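Local coordinates for similarities with probable monooxygenase (Photorhabdus luminescens, PDB 4HB9), which binds FAD and is probably a flavin-dependent monooxygenase of the aromatic-ring-hydroxylase type, at residues 253-257 and 270-274; 14-18 and 118-122; 340-345 and 358-362. All blocks are in the same frame, centred on the assembly; numbering follows the deposited sequence.

Overall arrangement
Interactions 2 and 3 belong to the FAD-binding half of the chain, whereas interaction 1 sits at the far end, beyond the chain's centre, about 41 Å from interaction 2 and 44 Å from interaction 3 between centres. In interaction 2 the helix after the first Rossmann strand meets the end of helix 111-119, with the side chain of T14 about 7 Å from FAD. Interaction 3 pairs two C-terminal helices, and the side chain of Y362 stays about 9 Å from the cofactor. Interactions 2 and 3 touch through L16, whose CD1 lies 3.6 Å from T342 OG1, so helix 11-22 packs against helix 330-349. Interaction 1 touches neither and lies away from the FAD site.

Interaction 1 of 3, residues 253-257 and 270-274; sequences DSLPD and LVQSR
A partly buried contact joins the loop that leaves strand 240-251 to the last turn of helix 264-274, against the seven-stranded mixed sheet, beside its inner strands 240-251 and 179-191: R274 holds the backbone of S254, while L255 and P256 pack on L270. The polar half is a single direct hydrogen bond, from R274 NH1 to S254 O at 2.8 Å. The donor lies in the carbonyl plane, but the bond is somewhat bent (143° at the hydrogen) and the oxygen sits a little out of the guanidinium plane. A water completes the link, accepting from R274 NE at 2.7 Å and donating to S254 OG, which is also hydrogen-bonded to A251 O near the end of the strand. R274 reaches this place because its chain bends at chi2 (-67°), folding the guanidinium back toward L270. There L270 CD2 lies over the centre of one guanidinium face, 4.1 Å above it, and a weak bond from NH2 to S273 OG links the far side of the group to its own helix.

Beside this, L270 divides its two methyls between two neighbours. CD2 meets L255 CD2 at 3.6 Å, and CD1 faces the proline ring end on, 3.7 Å from P256 CD. With CG anti to the backbone N (chi1 -171°), L270 extends from the helix toward the loop. L255 also touches S184 and L270 touches I186, both on strand 179-191, so the methyl pair joins loop and helix over the sheet.

The chemistry is that of an arginine serving a loop carbonyl. Its NH1 and NE bind S254, directly and through water, and a leucine lies over one face, so the rotation of the guanidinium is probably restrained by these three, while NH2 adds only a weak bond to S273.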
# COMPACT_ATOMS: atom_id res chain seq x y z
N ASP A 253 4.94 22.27 7.58
CA ASP A 253 4.96 23.73 7.80
C ASP A 253 5.67 24.54 6.69
O ASP A 253 5.54 25.77 6.65
CB ASP A 253 5.69 24.06 9.11
CG ASP A 253 5.03 23.47 10.34
OD1 ASP A 253 3.80 23.21 10.31
OD2 ASP A 253 5.78 23.29 11.35
N SER A 254 6.49 23.90 5.86
CA SER A 254 7.19 24.59 4.77
C SER A 254 6.38 24.69 3.48
O SER A 254 6.83 25.29 2.49
CB SER A 254 8.54 23.92 4.46
OG SER A 254 8.37 22.72 3.70
N LEU A 255 5.19 24.08 3.49
CA LEU A 255 4.30 24.07 2.34
C LEU A 255 3.04 24.83 2.70
O LEU A 255 2.70 24.93 3.88
CB LEU A 255 3.94 22.62 1.99
CG LEU A 255 5.13 21.78 1.54
CD1 LEU A 255 4.84 20.30 1.62
CD2 LEU A 255 5.53 22.16 0.13
N PRO A 256 2.32 25.34 1.69
CA PRO A 256 0.99 25.91 1.90
C PRO A 256 0.07 25.03 2.73
O PRO A 256 0.07 23.80 2.57
CB PRO A 256 0.43 26.01 0.47
CG PRO A 256 1.64 26.18 -0.38
CD PRO A 256 2.65 25.27 0.25
N ASP A 257 -0.71 25.68 3.60
CA ASP A 257 -1.72 25.04 4.44
C ASP A 257 -2.64 24.15 3.64
O ASP A 257 -3.00 23.08 4.09
CB ASP A 257 -2.60 26.10 5.13
CG ASP A 257 -1.86 26.86 6.19
OD1 ASP A 257 -0.81 26.36 6.66
OD2 ASP A 257 -2.33 27.96 6.56
N LEU A 270 5.27 24.36 -7.68
CA LEU A 270 5.81 24.43 -6.34
C LEU A 270 7.09 23.61 -6.17
O LEU A 270 8.05 24.09 -5.57
CB LEU A 270 4.77 24.01 -5.34
CG LEU A 270 5.29 24.29 -3.94
CD1 LEU A 270 4.20 24.96 -3.11
CD2 LEU A 270 5.80 23.01 -3.34
N VAL A 271 7.13 22.39 -6.70
CA VAL A 271 8.31 21.56 -6.54
C VAL A 271 9.48 22.19 -7.31
O VAL A 271 10.63 22.26 -6.79
CB VAL A 271 8.04 20.12 -6.99
CG1 VAL A 271 9.32 19.30 -7.01
CG2 VAL A 271 7.01 19.48 -6.08
N GLN A 272 9.21 22.68 -8.52
CA GLN A 272 10.27 23.38 -9.25
C GLN A 272 10.79 24.59 -8.48
O GLN A 272 11.99 24.85 -8.47
CB GLN A 272 9.81 23.82 -10.65
CG GLN A 272 9.57 22.67 -11.60
CD GLN A 272 9.10 23.15 -12.97
OE1 GLN A 272 9.84 23.78 -13.70
NE2 GLN A 272 7.88 22.83 -13.30
N SER A 273 9.89 25.34 -7.84
CA SER A 273 10.33 26.47 -6.99
C SER A 273 11.23 26.03 -5.85
O SER A 273 12.18 26.74 -5.49
CB SER A 273 9.16 27.28 -6.43
OG SER A 273 8.54 26.62 -5.32
N ARG A 274 10.97 24.85 -5.29
CA ARG A 274 11.82 24.31 -4.22
C ARG A 274 13.19 23.85 -4.74
O ARG A 274 14.13 23.74 -3.97
CB ARG A 274 11.11 23.17 -3.51
CG ARG A 274 9.82 23.59 -2.81
CD ARG A 274 10.11 24.53 -1.64
NE ARG A 274 8.93 24.78 -0.81
CZ ARG A 274 8.00 25.70 -1.06
NH1 ARG A 274 6.98 25.84 -0.23
NH2 ARG A 274 8.07 26.47 -2.16
O HOH W 1 8.84 22.76 0.96

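Interaction 2 of 3, residues 14-18 and 118-122; sequences TCLAH and LNKGL. With EDO (1,2-ethanediol), chain E.
H18 and L122 are brought together by matching first torsions: in each, CG stands anti to the carbonyl carbon (chi1 -77° in H18), and the second torsion of H18 (-62°) turns its imidazole across the L122 side chain. L122 CD2 lies over one face of the ring, 3.9 Å from the centroid, in a CH-pi contact. At the ring's edge NE2 donates to L118 O at 2.8 Å; the oxygen is in the ring plane and the bond is fairly straight, 155° at the hydrogen. K120 O, which accepts a hydrogen bond from N63 ND2, approaches the same edge, 3.3 Å from H18 CE1.

This histidine belongs to helix 11-22, the first helix of the Rossmann-type FAD-binding fold, which opens with the FAD-binding residues I11 and G12; G8, G10 and G13 fit the GxGxxG dinucleotide-binding pattern. Its partner is the end of helix 111-119, where a type II turn from N119 to L122 swings L122 back against helix 11-22.

One turn earlier, T14 sits against L118: OG1 is 3.3 Å from L118 CB and is hydrogen-bonded to G10 O, while T14 CB touches L122 CD1 at 3.7 Å. L122 CD2 also reaches A17 CB, which packs onto I6, V27 and I29 of the sheet. H18 ND1 and EDO O1 share a hydrogen bond of 2.6 Å; this ethanediol, probably from the crystallisation liquor, also binds R21 NE.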
# COMPACT_ATOMS: atom_id res chain seq x y z
N THR A 14 -7.89 -9.95 -0.40
CA THR A 14 -7.87 -10.94 -1.46
C THR A 14 -6.82 -12.00 -1.20
O THR A 14 -7.10 -13.20 -1.36
CB THR A 14 -7.67 -10.29 -2.85
OG1 THR A 14 -6.48 -9.52 -2.88
CG2 THR A 14 -8.83 -9.40 -3.21
N CYS A 15 -5.62 -11.59 -0.78
CA CYS A 15 -4.58 -12.57 -0.48
C CYS A 15 -5.08 -13.50 0.61
O CYS A 15 -4.93 -14.72 0.50
CB CYS A 15 -3.26 -11.92 -0.05
SG CYS A 15 -1.87 -13.07 0.01
N LEU A 16 -5.67 -12.93 1.67
CA LEU A 16 -6.23 -13.73 2.75
C LEU A 16 -7.26 -14.74 2.25
O LEU A 16 -7.24 -15.89 2.66
CB LEU A 16 -6.87 -12.84 3.83
CG LEU A 16 -7.49 -13.57 5.04
CD1 LEU A 16 -6.48 -14.40 5.80
CD2 LEU A 16 -8.16 -12.56 5.98
N ALA A 17 -8.18 -14.31 1.41
CA ALA A 17 -9.24 -15.20 0.95
C ALA A 17 -8.66 -16.37 0.15
O ALA A 17 -9.07 -17.50 0.35
CB ALA A 17 -10.31 -14.45 0.17
N HIS A 18 -7.65 -16.11 -0.68
CA HIS A 18 -6.94 -17.19 -1.36
C HIS A 18 -6.34 -18.18 -0.40
O HIS A 18 -6.46 -19.42 -0.58
CB HIS A 18 -5.84 -16.63 -2.26
CG HIS A 18 -6.34 -16.07 -3.54
ND1 HIS A 18 -7.00 -16.84 -4.47
CD2 HIS A 18 -6.29 -14.82 -4.04
CE1 HIS A 18 -7.35 -16.08 -5.48
NE2 HIS A 18 -6.92 -14.86 -5.26
N LEU A 118 -4.83 -10.82 -8.15
CA LEU A 118 -5.45 -11.14 -6.87
C LEU A 118 -6.95 -11.43 -7.00
O LEU A 118 -7.46 -12.33 -6.31
CB LEU A 118 -5.22 -10.02 -5.86
CG LEU A 118 -3.81 -10.10 -5.26
CD1 LEU A 118 -3.50 -8.78 -4.58
CD2 LEU A 118 -3.68 -11.26 -4.27
N ASN A 119 -7.66 -10.72 -7.88
CA ASN A 119 -9.10 -10.95 -8.04
C ASN A 119 -9.44 -12.24 -8.78
O ASN A 119 -10.53 -12.80 -8.58
CB ASN A 119 -9.78 -9.78 -8.73
CG ASN A 119 -9.86 -8.54 -7.86
OD1 ASN A 119 -9.55 -8.58 -6.68
ND2 ASN A 119 -10.26 -7.43 -8.45
N LYS A 120 -8.51 -12.75 -9.59
CA LYS A 120 -8.77 -13.92 -10.40
C LYS A 120 -9.04 -15.12 -9.47
O LYS A 120 -8.27 -15.38 -8.57
CB LYS A 120 -7.56 -14.22 -11.29
CG LYS A 120 -7.65 -15.49 -12.09
CD LYS A 120 -8.44 -15.30 -13.38
CE LYS A 120 -8.33 -16.53 -14.29
NZ LYS A 120 -6.90 -16.94 -14.49
N GLY A 121 -10.12 -15.85 -9.72
CA GLY A 121 -10.44 -17.00 -8.89
C GLY A 121 -11.36 -16.66 -7.74
O GLY A 121 -11.84 -17.57 -7.07
N LEU A 122 -11.59 -15.37 -7.49
CA LEU A 122 -12.45 -14.91 -6.40
C LEU A 122 -13.79 -14.32 -6.87
O LEU A 122 -14.48 -13.66 -6.10
CB LEU A 122 -11.72 -13.86 -5.53
CG LEU A 122 -10.44 -14.28 -4.83
CD1 LEU A 122 -9.86 -13.08 -4.06
CD2 LEU A 122 -10.61 -15.47 -3.91
C1 EDO E . -8.08 -20.28 -4.09
O1 EDO E . -8.46 -18.97 -4.38
C2 EDO E . -6.72 -20.26 -3.45
O2 EDO E . -6.73 -21.11 -2.38

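Interaction 3 of 3, residues 340-345 and 358-362; sequences LLTQKL and AISDY
Y362 and K344 give up the most surface here, followed by L341, and their side chains interleave between two helices. The ring of Y362 lies against L341: L341 CB stands over one face, 4.1 Å from the centroid, offset toward the rim, while L341 CD1 reaches the same face, 3.8 Å from Y362 CD2. L340 comes from a different direction, with CG in the ring plane at the edge and CD2 3.7 Å from Y362 CD1. At the far end of the ring, the hydroxyl is hydrogen-bonded to L315 O, which ties the tyrosine to strand 313-315, an outermost strand of the parallel sheet.

The two helices, 330-349 and 355-386, form a helical hairpin, nearly antiparallel: the local axes come within 8.9 Å and their N-to-C directions differ by 156°. Small A358 lets the backbones come close: its CB sits 3.5 Å from K344 O. Helix 330-349 carries the FAD-binding residues A331 and N332 in its first turn, and on its other flank L341 and L345 rest on L16 and L20 of helix 11-22, so it lies between that helix and helix 355-386.

K344 bends at chi2 (-48°), then runs extended to its amine; CG passes 3.9 Å from Y362 CB before NZ forms a salt bridge with D361 OD2 at 2.6 Å. The amine meets the carboxylate from above its plane, 43° out of it, and the two side chains cross at about a right angle. D361's other oxygen, OD1, takes a hydrogen bond from Q365 NE2, one turn further along the same helix.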
# COMPACT_ATOMS: atom_id res chain seq x y z
N LEU A 340 0.16 -14.79 7.44
CA LEU A 340 0.16 -15.13 8.86
C LEU A 340 -1.22 -15.51 9.39
O LEU A 340 -1.37 -16.54 10.06
CB LEU A 340 0.74 -13.97 9.66
CG LEU A 340 0.90 -14.27 11.15
CD1 LEU A 340 1.79 -15.49 11.36
CD2 LEU A 340 1.45 -13.01 11.80
N LEU A 341 -2.23 -14.70 9.10
CA LEU A 341 -3.59 -14.98 9.55
C LEU A 341 -4.15 -16.26 8.91
O LEU A 341 -4.85 -17.02 9.57
CB LEU A 341 -4.50 -13.80 9.30
CG LEU A 341 -5.92 -13.90 9.88
CD1 LEU A 341 -5.92 -14.28 11.37
CD2 LEU A 341 -6.64 -12.60 9.66
N THR A 342 -3.83 -16.50 7.64
CA THR A 342 -4.16 -17.78 7.00
C THR A 342 -3.63 -18.96 7.84
O THR A 342 -4.36 -19.91 8.13
CB THR A 342 -3.55 -17.87 5.58
OG1 THR A 342 -4.17 -16.89 4.75
CG2 THR A 342 -3.78 -19.25 4.99
N GLN A 343 -2.34 -18.90 8.16
CA GLN A 343 -1.68 -19.97 8.88
C GLN A 343 -2.32 -20.19 10.25
O GLN A 343 -2.52 -21.33 10.67
CB GLN A 343 -0.19 -19.71 9.02
CG GLN A 343 0.58 -19.77 7.71
CD GLN A 343 1.98 -19.18 7.80
OE1 GLN A 343 2.31 -18.47 8.75
NE2 GLN A 343 2.78 -19.43 6.79
N LYS A 344 -2.65 -19.10 10.95
CA LYS A 344 -3.27 -19.22 12.29
C LYS A 344 -4.72 -19.72 12.20
O LYS A 344 -5.09 -20.63 12.95
CB LYS A 344 -3.15 -17.89 13.06
CG LYS A 344 -1.71 -17.44 13.26
CD LYS A 344 -0.80 -18.54 13.80
CE LYS A 344 0.61 -18.06 14.01
NZ LYS A 344 1.46 -19.12 14.61
N LEU A 345 -5.52 -19.22 11.27
CA LEU A 345 -6.88 -19.74 11.12
C LEU A 345 -6.84 -21.20 10.63
O LEU A 345 -7.67 -22.01 11.05
CB LEU A 345 -7.75 -18.85 10.22
CG LEU A 345 -8.07 -17.48 10.82
CD1 LEU A 345 -8.75 -16.60 9.80
CD2 LEU A 345 -8.91 -17.54 12.10
N ALA A 358 -5.68 -18.61 18.55
CA ALA A 358 -4.97 -18.50 17.26
C ALA A 358 -4.99 -17.04 16.77
O ALA A 358 -3.98 -16.53 16.28
CB ALA A 358 -5.61 -19.42 16.23
N ILE A 359 -6.13 -16.37 16.90
CA ILE A 359 -6.24 -14.95 16.57
C ILE A 359 -5.26 -14.12 17.41
O ILE A 359 -4.54 -13.27 16.89
CB ILE A 359 -7.68 -14.44 16.67
CG1 ILE A 359 -8.52 -15.05 15.53
CG2 ILE A 359 -7.72 -12.92 16.57
CD1 ILE A 359 -10.01 -14.81 15.66
N SER A 360 -5.20 -14.41 18.71
CA SER A 360 -4.25 -13.74 19.61
C SER A 360 -2.80 -13.87 19.20
O SER A 360 -2.03 -12.89 19.31
CB SER A 360 -4.40 -14.31 21.05
OG SER A 360 -3.66 -13.52 21.93
N ASP A 361 -2.41 -15.06 18.75
CA ASP A 361 -1.06 -15.37 18.26
C ASP A 361 -0.75 -14.50 17.04
O ASP A 361 0.34 -13.91 16.94
CB ASP A 361 -0.97 -16.87 17.89
CG ASP A 361 0.45 -17.35 17.53
OD1 ASP A 361 1.45 -16.65 17.78
OD2 ASP A 361 0.58 -18.47 16.98
N TYR A 362 -1.70 -14.49 16.11
CA TYR A 362 -1.58 -13.63 14.91
C TYR A 362 -1.35 -12.17 15.33
O TYR A 362 -0.42 -11.52 14.86
CB TYR A 362 -2.84 -13.74 14.03
CG TYR A 362 -3.03 -12.53 13.11
CD1 TYR A 362 -2.14 -12.28 12.07
CD2 TYR A 362 -4.05 -11.62 13.33
CE1 TYR A 362 -2.30 -11.16 11.24
CE2 TYR A 362 -4.21 -10.51 12.52
CZ TYR A 362 -3.33 -10.28 11.48
OH TYR A 362 -3.51 -9.16 10.70